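Local coordinates for addiction module toxin RelE (Helicobacter pylori, PDB 4LSY), which is the toxin of a type II toxin-antitoxin system, of the RelE family and YafQ subfamily, and probably acts as an RNA endonuclease, at residues 66-71 with 82-87. The protein carries 1 engineered substitution. Sequence-based numbering, arbitrary orientation.
Engineered in segment 66-71: S69 (natural residue Leu).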
loop_
_atom_site.group_PDB
_atom_site.type_symbol
_atom_site.label_atom_id
_atom_site.label_comp_id
_atom_site.label_asym_id
_atom_site.label_seq_id
_atom_site.Cartn_x
_atom_site.Cartn_y
_atom_site.Cartn_z
ATOM N N PRO A 66 -7.035 10.101 -2.740
ATOM C CA PRO A 66 -8.408 9.826 -2.298
ATOM C C PRO A 66 -9.002 8.537 -2.887
ATOM O O PRO A 66 -9.822 7.887 -2.232
ATOM C CB PRO A 66 -9.188 11.070 -2.764
ATOM C CG PRO A 66 -8.189 11.929 -3.530
ATOM C CD PRO A 66 -6.834 11.525 -3.043
ATOM N N ASP A 67 -8.586 8.155 -4.088
ATOM C CA ASP A 67 -9.164 6.981 -4.732
ATOM C C ASP A 67 -8.148 5.890 -5.125
ATOM O O ASP A 67 -8.404 5.063 -5.999
ATOM C CB ASP A 67 -10.059 7.398 -5.916
ATOM C CG ASP A 67 -9.271 7.826 -7.141
ATOM O OD1 ASP A 67 -8.070 8.134 -7.023
ATOM O OD2 ASP A 67 -9.872 7.846 -8.239
ATOM N N VAL A 68 -6.994 5.888 -4.469
ATOM C CA VAL A 68 -6.063 4.777 -4.608
ATOM C C VAL A 68 -5.614 4.333 -3.230
ATOM O O VAL A 68 -5.068 5.107 -2.454
ATOM C CB VAL A 68 -4.843 5.119 -5.486
ATOM C CG1 VAL A 68 -4.182 6.349 -4.984
ATOM C CG2 VAL A 68 -3.832 3.966 -5.500
ATOM N N SER A 69 -5.878 3.072 -2.931
ATOM C CA SER A 69 -5.496 2.499 -1.659
ATOM C C SER A 69 -4.300 1.599 -1.837
ATOM O O SER A 69 -4.190 0.885 -2.826
ATOM C CB SER A 69 -6.652 1.680 -1.074
ATOM O OG SER A 69 -7.716 2.525 -0.685
ATOM N N LEU A 70 -3.401 1.624 -0.864
ATOM C CA LEU A 70 -2.357 0.624 -0.792
ATOM C C LEU A 70 -2.716 -0.344 0.328
ATOM O O LEU A 70 -3.001 0.083 1.444
ATOM C CB LEU A 70 -0.993 1.281 -0.516
ATOM C CG LEU A 70 0.159 0.306 -0.209
ATOM C CD1 LEU A 70 0.571 -0.496 -1.462
ATOM C CD2 LEU A 70 1.378 1.048 0.418
ATOM N N VAL A 71 -2.733 -1.639 0.019
ATOM C CA VAL A 71 -2.954 -2.672 1.016
ATOM C C VAL A 71 -1.641 -3.380 1.276
ATOM O O VAL A 71 -0.983 -3.847 0.342
ATOM C CB VAL A 71 -3.982 -3.693 0.535
ATOM C CG1 VAL A 71 -4.147 -4.805 1.571
ATOM C CG2 VAL A 71 -5.309 -2.994 0.242
ATOM N N LEU A 82 0.625 -5.723 -1.247
ATOM C CA LEU A 82 -0.338 -6.688 -1.772
ATOM C C LEU A 82 -1.146 -6.191 -2.954
ATOM O O LEU A 82 -1.259 -6.876 -3.967
ATOM C CB LEU A 82 -1.312 -7.129 -0.681
ATOM C CG LEU A 82 -0.810 -8.245 0.226
ATOM C CD1 LEU A 82 -0.206 -7.647 1.480
ATOM C CD2 LEU A 82 -1.965 -9.170 0.546
ATOM N N ARG A 83 -1.747 -5.021 -2.793
ATOM C CA ARG A 83 -2.650 -4.468 -3.793
ATOM C C ARG A 83 -2.503 -2.958 -3.853
ATOM O O ARG A 83 -2.178 -2.311 -2.848
ATOM C CB ARG A 83 -4.120 -4.787 -3.444
ATOM C CG ARG A 83 -4.513 -6.272 -3.394
ATOM C CD ARG A 83 -4.288 -7.034 -4.709
ATOM N NE ARG A 83 -4.883 -6.411 -5.888
ATOM C CZ ARG A 83 -6.130 -6.611 -6.304
ATOM N NH1 ARG A 83 -6.940 -7.404 -5.618
ATOM N NH2 ARG A 83 -6.575 -6.008 -7.409
ATOM N N LEU A 84 -2.746 -2.402 -5.033
ATOM C CA LEU A 84 -2.787 -0.961 -5.224
ATOM C C LEU A 84 -3.986 -0.614 -6.111
ATOM O O LEU A 84 -4.059 -1.041 -7.261
ATOM C CB LEU A 84 -1.489 -0.484 -5.879
ATOM C CG LEU A 84 -1.226 1.025 -5.909
ATOM C CD1 LEU A 84 -1.072 1.615 -4.508
ATOM C CD2 LEU A 84 0.002 1.352 -6.772
ATOM N N GLY A 85 -4.934 0.157 -5.589
ATOM C CA GLY A 85 -6.049 0.581 -6.417
ATOM C C GLY A 85 -7.216 1.068 -5.590
ATOM O O GLY A 85 -7.131 1.119 -4.356
ATOM N N SER A 86 -8.300 1.437 -6.261
ATOM C CA SER A 86 -9.491 1.904 -5.560
ATOM C C SER A 86 -10.040 0.812 -4.647
ATOM O O SER A 86 -10.098 -0.365 -5.020
ATOM C CB SER A 86 -10.571 2.341 -6.560
ATOM O OG SER A 86 -10.165 3.492 -7.290
ATOM N N HIS A 87 -10.449 1.201 -3.446
ATOM C CA HIS A 87 -11.020 0.259 -2.494
ATOM C C HIS A 87 -12.132 -0.601 -3.120
ATOM O O HIS A 87 -12.126 -1.821 -2.992
ATOM C CB HIS A 87 -11.560 0.995 -1.261
ATOM C CG HIS A 87 -11.807 0.093 -0.094
ATOM N ND1 HIS A 87 -10.997 -0.283 0.924
ATOM C CD2 HIS A 87 -13.002 -0.561 0.103
ATOM C CE1 HIS A 87 -11.720 -1.142 1.718
ATOM N NE2 HIS A 87 -12.924 -1.294 1.201
HETATM O O HOH W 1 -9.106 3.482 -2.713
#
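S69 pairs with G85 and V71 with R83 as hydrogen-bonded antiparallel pairs of the hairpin formed by strands 68-75 and 78-85, the axes of 68-71 and 82-85 running 4.6 Å apart at 174°. V71 N donates to R83 O almost straight, whereas V71 O takes L82 N (2.9 Å) and, weakly, R83 N, so that L82 and R83 both face V71 in a classic beta bulge. At the other end S69 N reaches G85 O at 2.7 Å from well above the carbonyl plane, while G85 N meets S69 O within the plane of that carbonyl. The backbone angles of G85 would jam a side chain against the preceding carbonyl oxygen, which accounts for glycine here.

L70 and L84 share the face covered by helix 11-22, where L70 meets F13 and L84 meets F17 and L20. With CG anti to the backbone N (chi1 -168°), L84 leans toward the partner strand, and its CD1 touches both V68 CG2 (3.8 Å) and L70 CB (4.0 Å). Past the paired strands, S86 OG gives a short bond of 2.7 Å to D67 O, tying the loop before strand 68-75 to the residue that precedes helix 87-90.

The opposite face is mixed: V71 packs on L90 and F91, and polar groups gather at the S69 and H87 end. There a water donates to the hydroxyl of the engineered S69 (2.6 Å) and accepts from H87 N (2.7 Å). S69 OG also bonds E61 OE2, but the natural residue is Leu, so these hydroxyl links belong to this variant. E61 and H87 have been seen to bind copper(II) in this protein, and H87 is the predicted proton donor. The direct bond from H87 ND1 to E61 OE2 does not depend on the serine.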